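Local coordinates for protein poly-beta-hydroxybuterate polymerase (Cupriavidus necator, PDB 5T6O) that is the catalytic domain of a class I polyhydroxybutyrate synthase and, as an acyltransferase, probably joins hydroxybutyryl units into polyester without a template, at residues Y50-L55 and L116-G121; L149-D154 and A288-A293; A191-F196 and D280-W285. The protein carries 1 engineered substitution. All coordinates share one frame; numbering follows the deposited sequence.

Interaction 1: Y50-L55 and L116-G121. Engineered in segment 116-121: Ala119 (natural residue Cys).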
# COMPACT_ATOMS: atom_id res chain seq x y z
N TYR A 50 -10.32 -24.13 20.25
CA TYR A 50 -8.89 -24.37 20.41
C TYR A 50 -8.31 -25.28 19.34
O TYR A 50 -7.09 -25.23 19.10
CB TYR A 50 -8.60 -25.00 21.78
CG TYR A 50 -8.86 -26.49 21.88
CD1 TYR A 50 -7.91 -27.43 21.46
CD2 TYR A 50 -10.05 -26.96 22.43
CE1 TYR A 50 -8.16 -28.78 21.55
CE2 TYR A 50 -10.29 -28.31 22.54
CZ TYR A 50 -9.34 -29.21 22.10
OH TYR A 50 -9.59 -30.56 22.22
N TYR A 51 -9.13 -26.13 18.72
CA TYR A 51 -8.59 -27.28 18.00
C TYR A 51 -7.97 -26.92 16.66
O TYR A 51 -7.48 -27.82 15.96
CB TYR A 51 -9.68 -28.35 17.83
CG TYR A 51 -10.89 -27.94 17.02
CD1 TYR A 51 -10.88 -28.06 15.63
CD2 TYR A 51 -12.06 -27.53 17.65
CE1 TYR A 51 -11.99 -27.72 14.89
CE2 TYR A 51 -13.19 -27.19 16.90
CZ TYR A 51 -13.14 -27.28 15.52
OH TYR A 51 -14.24 -26.95 14.77
N ILE A 52 -7.93 -25.63 16.29
CA ILE A 52 -6.99 -25.24 15.24
C ILE A 52 -5.58 -25.68 15.61
O ILE A 52 -4.76 -25.96 14.73
CB ILE A 52 -7.06 -23.71 14.98
CG1 ILE A 52 -6.26 -23.33 13.72
CG2 ILE A 52 -6.55 -22.92 16.19
CD1 ILE A 52 -6.67 -24.08 12.48
N LEU A 53 -5.29 -25.80 16.91
CA LEU A 53 -3.99 -26.26 17.39
C LEU A 53 -3.88 -27.77 17.51
O LEU A 53 -2.79 -28.27 17.80
CB LEU A 53 -3.69 -25.64 18.76
CG LEU A 53 -3.66 -24.11 18.78
CD1 LEU A 53 -3.35 -23.62 20.17
CD2 LEU A 53 -2.61 -23.61 17.78
N ASP A 54 -4.98 -28.50 17.31
CA ASP A 54 -4.96 -29.97 17.34
C ASP A 54 -5.92 -30.46 16.25
O ASP A 54 -6.87 -31.19 16.49
CB ASP A 54 -5.37 -30.51 18.71
CG ASP A 54 -5.35 -32.04 18.78
OD1 ASP A 54 -4.53 -32.65 18.07
OD2 ASP A 54 -6.16 -32.64 19.53
N LEU A 55 -5.67 -30.01 15.01
CA LEU A 55 -6.69 -30.13 13.97
C LEU A 55 -6.86 -31.58 13.53
O LEU A 55 -7.70 -32.29 14.07
CB LEU A 55 -6.34 -29.20 12.80
CG LEU A 55 -7.45 -28.98 11.76
CD1 LEU A 55 -8.78 -28.57 12.40
CD2 LEU A 55 -7.01 -27.93 10.73
N LEU A 116 2.19 -20.74 26.14
CA LEU A 116 2.02 -20.40 24.73
C LEU A 116 0.65 -19.75 24.56
O LEU A 116 -0.33 -20.17 25.19
CB LEU A 116 2.14 -21.64 23.83
CG LEU A 116 1.79 -21.55 22.33
CD1 LEU A 116 2.53 -22.65 21.56
CD2 LEU A 116 0.27 -21.65 22.07
N GLY A 117 0.59 -18.73 23.72
CA GLY A 117 -0.68 -18.18 23.28
C GLY A 117 -0.71 -18.14 21.77
O GLY A 117 0.32 -18.04 21.11
N PHE A 118 -1.93 -18.24 21.22
CA PHE A 118 -2.16 -18.13 19.78
C PHE A 118 -3.25 -17.09 19.55
O PHE A 118 -4.34 -17.21 20.12
CB PHE A 118 -2.56 -19.47 19.17
CG PHE A 118 -2.96 -19.38 17.71
CD1 PHE A 118 -2.12 -18.78 16.79
CD2 PHE A 118 -4.16 -19.90 17.26
CE1 PHE A 118 -2.46 -18.70 15.45
CE2 PHE A 118 -4.52 -19.82 15.92
CZ PHE A 118 -3.66 -19.22 15.01
N ALA A 119 -2.96 -16.08 18.73
CA ALA A 119 -3.96 -15.06 18.34
C ALA A 119 -4.46 -14.39 19.62
O ALA A 119 -3.64 -14.01 20.47
CB ALA A 119 -5.03 -15.71 17.49
N VAL A 120 -5.77 -14.22 19.82
CA VAL A 120 -6.21 -13.52 21.02
C VAL A 120 -5.81 -14.29 22.29
O VAL A 120 -5.66 -13.68 23.35
CB VAL A 120 -7.73 -13.24 20.99
CG1 VAL A 120 -8.54 -14.52 21.17
CG2 VAL A 120 -8.07 -12.22 22.07
N GLY A 121 -5.59 -15.61 22.19
CA GLY A 121 -5.01 -16.33 23.32
C GLY A 121 -3.67 -15.75 23.76
O GLY A 121 -3.35 -15.73 24.95
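The short 3-10 turn 50-53 faces the end of strand 113-118, with Leu53 CA and Phe118 CA 8.7 Å apart, so the contact is made by side chains reaching across a gap between the two backbones. Phe118 reaches into it from the strand. Its CG stands anti to the backbone N (chi1 174°), which carries the ring off the strand toward the turn, where two aliphatic branches approach its CD2-CE2 side obliquely. Ile52 CG2 lies 3.7 Å from Phe118 CE2, the two side chains crossing at about a right angle, while Leu53 CD2 comes to 4.1 Å from Phe118 CD2. Phe118 belongs to the sharp strand-to-helix turn known as the nucleophile elbow of alpha/beta hydrolases, in a Gly-X-Cys-X-Gly sequence whose cysteine is replaced here by the engineered Ala119. That residue has a positive phi (59°, psi -133°), and its CB sits 4.1 Å above the centre of the Phe118 ring. Gly117 and Gly121, without side chains, allow the strand and helix 120-134 to fold tightly together, and Gly121 N makes a weak bond to Phe118 O. Around the contact, Ile309 of helix 308-312 touches both Ile52 and Phe118, and Trp225 of helix 220-227 packs on Ile52.

Interaction 2: L149-D154 and A288-A293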
# COMPACT_ATOMS: atom_id res chain seq x y z
N LEU A 149 -1.44 -10.24 18.55
CA LEU A 149 -1.44 -8.78 18.57
C LEU A 149 -1.28 -8.30 20.01
O LEU A 149 -2.06 -8.68 20.89
CB LEU A 149 -2.73 -8.23 17.97
CG LEU A 149 -2.89 -8.43 16.46
CD1 LEU A 149 -4.32 -8.06 16.01
CD2 LEU A 149 -1.83 -7.61 15.71
N LEU A 150 -0.24 -7.50 20.24
CA LEU A 150 -0.13 -6.68 21.44
C LEU A 150 -0.21 -5.20 21.11
O LEU A 150 -0.93 -4.43 21.78
CB LEU A 150 1.18 -6.99 22.18
CG LEU A 150 1.38 -8.42 22.66
CD1 LEU A 150 2.73 -8.56 23.36
CD2 LEU A 150 0.23 -8.89 23.56
N ASP A 151 0.52 -4.77 20.07
CA ASP A 151 0.39 -3.44 19.49
C ASP A 151 -0.55 -3.55 18.30
O ASP A 151 -0.25 -4.24 17.32
CB ASP A 151 1.76 -2.91 19.07
CG ASP A 151 1.73 -1.47 18.56
OD1 ASP A 151 0.64 -0.95 18.20
OD2 ASP A 151 2.82 -0.87 18.50
N PHE A 152 -1.71 -2.89 18.39
CA PHE A 152 -2.75 -3.02 17.38
C PHE A 152 -2.72 -1.89 16.36
O PHE A 152 -3.68 -1.71 15.60
CB PHE A 152 -4.13 -3.11 18.06
CG PHE A 152 -4.37 -4.41 18.82
CD1 PHE A 152 -3.66 -4.69 19.99
CD2 PHE A 152 -5.31 -5.33 18.39
CE1 PHE A 152 -3.87 -5.88 20.69
CE2 PHE A 152 -5.53 -6.53 19.08
CZ PHE A 152 -4.82 -6.80 20.23
N ALA A 153 -1.62 -1.13 16.30
CA ALA A 153 -1.52 -0.05 15.33
C ALA A 153 -1.71 -0.57 13.92
O ALA A 153 -1.26 -1.67 13.58
CB ALA A 153 -0.17 0.67 15.46
N ASP A 154 -2.42 0.20 13.09
CA ASP A 154 -2.56 -0.06 11.66
C ASP A 154 -3.34 -1.34 11.36
O ASP A 154 -3.11 -1.97 10.32
CB ASP A 154 -1.19 -0.10 10.97
CG ASP A 154 -0.37 1.13 11.26
OD1 ASP A 154 -0.92 2.25 11.18
OD2 ASP A 154 0.83 0.98 11.59
N ALA A 288 2.74 -8.22 14.63
CA ALA A 288 3.38 -9.15 15.56
C ALA A 288 4.79 -8.70 15.91
O ALA A 288 5.19 -8.74 17.08
CB ALA A 288 3.41 -10.56 14.96
N TYR A 289 5.55 -8.24 14.90
CA TYR A 289 6.93 -7.82 15.15
C TYR A 289 6.99 -6.66 16.14
O TYR A 289 7.95 -6.54 16.90
CB TYR A 289 7.61 -7.43 13.84
CG TYR A 289 9.07 -7.10 14.02
CD1 TYR A 289 10.02 -8.12 14.07
CD2 TYR A 289 9.51 -5.79 14.14
CE1 TYR A 289 11.35 -7.84 14.24
CE2 TYR A 289 10.86 -5.50 14.31
CZ TYR A 289 11.77 -6.54 14.36
OH TYR A 289 13.12 -6.29 14.53
N ALA A 290 5.97 -5.79 16.12
CA ALA A 290 5.93 -4.67 17.03
C ALA A 290 5.96 -5.09 18.50
O ALA A 290 6.31 -4.27 19.35
CB ALA A 290 4.68 -3.82 16.75
N SER A 291 5.63 -6.35 18.81
CA SER A 291 5.80 -6.82 20.18
C SER A 291 7.25 -6.74 20.65
O SER A 291 7.49 -6.66 21.85
CB SER A 291 5.30 -8.26 20.34
OG SER A 291 3.92 -8.35 20.04
N THR A 292 8.23 -6.76 19.73
CA THR A 292 9.62 -6.71 20.15
C THR A 292 9.99 -5.38 20.79
O THR A 292 11.02 -5.28 21.46
CB THR A 292 10.59 -6.97 18.99
OG1 THR A 292 10.40 -5.97 17.98
CG2 THR A 292 10.37 -8.35 18.39
N ALA A 293 9.18 -4.35 20.59
CA ALA A 293 9.43 -3.05 21.20
C ALA A 293 8.85 -2.94 22.61
O ALA A 293 9.13 -1.94 23.29
CB ALA A 293 8.86 -1.94 20.33
O HOH W 1 2.11 -6.69 18.71
O HOH W 2 5.28 -1.54 19.48
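An Asx turn headed by Asp151 rests, together with the neighbouring Leu150, against Ala290 and Ser291, in the segment that continues helix 285-289, and two waters stitch the sides together. In the turn, Asp151 OD1 accepts from Ala153 N at 3.0 Å along a fairly straight path (160°), on the anti side and tilted about 31° out of the carboxylate plane. Asn248 ND2 also donates to OD1, which helps to fix the rotation of the group.

Asp151 CB meets Ala290 CB at 3.8 Å. With CG anti to the backbone N (chi1 -176°), the carboxylate is carried along the same neighbour, Asp151 OD2 lying 3.9 Å from Ala290 CB. This second oxygen also works through solvent, as one water donates both to Asp151 OD2 (2.7 Å) and to Ala290 O (2.9 Å). A second water accepts from Asp151 N and is hydrogen-bonded to Ser291 OG, each at 2.8 Å. Leu150 covers that same hydroxyl, with its CB, CG and CD1 all within 3.7 Å of Ser291 OG, and the water gives the hydroxyl a polar partner beside this apolar cover.

The 149-154 loop is anchored from behind by helix 120-134, through Thr123 OG1 bonded to Leu149 O, and by helix 234-246, whose Tyr245 meets the Phe152 ring edge-to-face. On the other side, Tyr289 packs edge-to-face against Phe301 of strand 299-304.

Interaction 3: A191-F196 and D280-W285. With SO4 (sulfate ion), chain B.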
# COMPACT_ATOMS: atom_id res chain seq x y z
N ALA A 191 -18.77 -14.98 16.92
CA ALA A 191 -17.44 -14.57 16.48
C ALA A 191 -16.77 -15.69 15.71
O ALA A 191 -16.93 -16.87 16.04
CB ALA A 191 -16.53 -14.18 17.65
N ASN A 192 -16.01 -15.32 14.68
CA ASN A 192 -15.10 -16.26 14.05
C ASN A 192 -13.84 -15.51 13.68
O ASN A 192 -13.75 -14.29 13.83
CB ASN A 192 -15.75 -16.94 12.84
CG ASN A 192 -16.22 -15.95 11.81
OD1 ASN A 192 -15.54 -14.97 11.53
ND2 ASN A 192 -17.39 -16.19 11.25
N THR A 193 -12.84 -16.25 13.20
CA THR A 193 -11.52 -15.68 13.02
C THR A 193 -11.41 -14.90 11.72
O THR A 193 -10.99 -13.73 11.72
CB THR A 193 -10.46 -16.79 13.05
OG1 THR A 193 -10.49 -17.44 14.32
CG2 THR A 193 -9.07 -16.22 12.81
N PHE A 194 -11.78 -15.52 10.60
CA PHE A 194 -11.54 -14.87 9.32
C PHE A 194 -12.49 -13.72 9.06
O PHE A 194 -12.16 -12.83 8.27
CB PHE A 194 -11.59 -15.91 8.20
CG PHE A 194 -10.30 -16.67 8.08
CD1 PHE A 194 -10.04 -17.73 8.93
CD2 PHE A 194 -9.32 -16.27 7.18
CE1 PHE A 194 -8.83 -18.41 8.85
CE2 PHE A 194 -8.11 -16.95 7.09
CZ PHE A 194 -7.87 -18.02 7.93
N SER A 195 -13.64 -13.67 9.74
CA SER A 195 -14.53 -12.52 9.63
C SER A 195 -14.69 -11.77 10.95
O SER A 195 -15.72 -11.12 11.17
CB SER A 195 -15.90 -12.97 9.09
OG SER A 195 -15.76 -13.55 7.80
N PHE A 196 -13.69 -11.82 11.84
CA PHE A 196 -13.81 -11.08 13.09
C PHE A 196 -13.96 -9.57 12.86
O PHE A 196 -14.64 -8.89 13.64
CB PHE A 196 -12.63 -11.32 14.03
CG PHE A 196 -12.82 -10.65 15.37
CD1 PHE A 196 -13.83 -11.08 16.21
CD2 PHE A 196 -12.06 -9.55 15.73
CE1 PHE A 196 -14.05 -10.46 17.44
CE2 PHE A 196 -12.28 -8.91 16.95
CZ PHE A 196 -13.27 -9.38 17.80
N ASP A 280 -0.00 -13.03 6.41
CA ASP A 280 -1.12 -12.99 7.34
C ASP A 280 -1.72 -11.58 7.32
O ASP A 280 -1.03 -10.62 7.64
CB ASP A 280 -0.62 -13.36 8.74
CG ASP A 280 -1.73 -13.57 9.75
OD1 ASP A 280 -2.88 -13.14 9.52
OD2 ASP A 280 -1.43 -14.19 10.80
N HIS A 281 -2.99 -11.46 6.94
CA HIS A 281 -3.67 -10.17 6.93
C HIS A 281 -4.70 -10.04 8.04
O HIS A 281 -5.42 -9.04 8.10
CB HIS A 281 -4.30 -9.92 5.57
CG HIS A 281 -3.28 -9.88 4.48
ND1 HIS A 281 -2.26 -8.95 4.46
CD2 HIS A 281 -3.09 -10.69 3.41
CE1 HIS A 281 -1.49 -9.17 3.41
NE2 HIS A 281 -1.97 -10.22 2.75
N ILE A 282 -4.78 -11.04 8.91
CA ILE A 282 -5.56 -10.94 10.14
C ILE A 282 -4.71 -10.42 11.28
O ILE A 282 -5.11 -9.52 12.02
CB ILE A 282 -6.17 -12.33 10.44
CG1 ILE A 282 -7.19 -12.68 9.36
CG2 ILE A 282 -6.81 -12.36 11.81
CD1 ILE A 282 -7.73 -14.07 9.48
N VAL A 283 -3.50 -10.96 11.41
CA VAL A 283 -2.46 -10.43 12.28
C VAL A 283 -1.28 -10.09 11.38
O VAL A 283 -0.44 -10.97 11.11
CB VAL A 283 -2.07 -11.45 13.37
CG1 VAL A 283 -0.95 -10.93 14.26
CG2 VAL A 283 -3.28 -11.85 14.22
N PRO A 284 -1.17 -8.86 10.86
CA PRO A 284 -0.03 -8.51 10.00
C PRO A 284 1.29 -8.88 10.68
O PRO A 284 1.45 -8.69 11.88
CB PRO A 284 -0.16 -6.99 9.84
CG PRO A 284 -1.66 -6.74 9.96
CD PRO A 284 -2.12 -7.74 11.01
N TRP A 285 2.23 -9.42 9.90
CA TRP A 285 3.47 -9.86 10.53
C TRP A 285 4.22 -8.69 11.14
O TRP A 285 4.87 -8.85 12.17
CB TRP A 285 4.35 -10.65 9.54
CG TRP A 285 5.25 -9.85 8.62
CD1 TRP A 285 4.98 -9.49 7.33
CD2 TRP A 285 6.58 -9.37 8.90
NE1 TRP A 285 6.05 -8.80 6.80
CE2 TRP A 285 7.03 -8.70 7.75
CE3 TRP A 285 7.41 -9.43 10.02
CZ2 TRP A 285 8.29 -8.11 7.68
CZ3 TRP A 285 8.67 -8.83 9.95
CH2 TRP A 285 9.09 -8.18 8.79
S SO4 B . 6.33 -7.66 2.97
O1 SO4 B . 7.71 -7.77 2.50
O2 SO4 B . 5.57 -6.86 2.00
O3 SO4 B . 5.72 -8.99 3.07
O4 SO4 B . 6.32 -7.00 4.28
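Ile282 plants its CD1 methyl over one face of the Phe194 ring, 3.8 Å from the centroid and 22° off the ring normal, a CH-pi contact made with the two side chains crossing at about a right angle. The methyl lies toward the CD2 rim, and Thr193 closes in beside it, its CG2 being 4.2 Å from Ile282 CD1. Ile282 reaches this position with CG1 beside its backbone N (chi1 -66°) and its chain then extended. Phe161 of a neighbouring subunit also meets the Phe194 ring, with the planes at about 15°.

Asx-type bonds brace both loops. Thr193 to Phe196 form a type I turn, preceded by Asn192, whose OD1 accepts from Ser195 N at 2.9 Å, while Asn226 OD1 accepts from Phe194 N. In the 280-285 loop, Asp280 OD1 takes two amides from one face of its plane: Ile282 N, 2.9 Å away and nearly in line with the C-O bond, and Val283 N, which comes from well above the carboxylate at 3.0 Å.

Farther out, Trp285 NE1 donates to O4 of a sulfate, probably from the crystallisation liquor, at 3.1 Å; Arg278 binds the same ion. Asp280 OD2 is hydrogen-bonded to His308 ND1, and an aspartate in the loop after strand 272-277 paired with a histidine is consistent with the acid-histidine part of an alpha/beta-hydrolase catalytic triad.

In the fold
Interactions 1 and 3 approach the probable active site from different parts of the chain. Interaction 1 includes the nucleophile elbow and interaction 3 the aspartate loop, with centres 13 Å apart; Ala119 CB, at the engineered position, is 7.7 Å from Asp280 OD2. Helix 308-312, which begins at His308, borders both, Ile309 touching Phe118 and Phe194. The centre of interaction 2 is 19 Å from that of interaction 1 and 14 Å from that of interaction 3, which is nested along the chain inside the loop closed by interaction 2. These two are joined directly, Leu149 CD2 packing on Val283 CG1 at 3.7 Å. The sulfate is remote from the site.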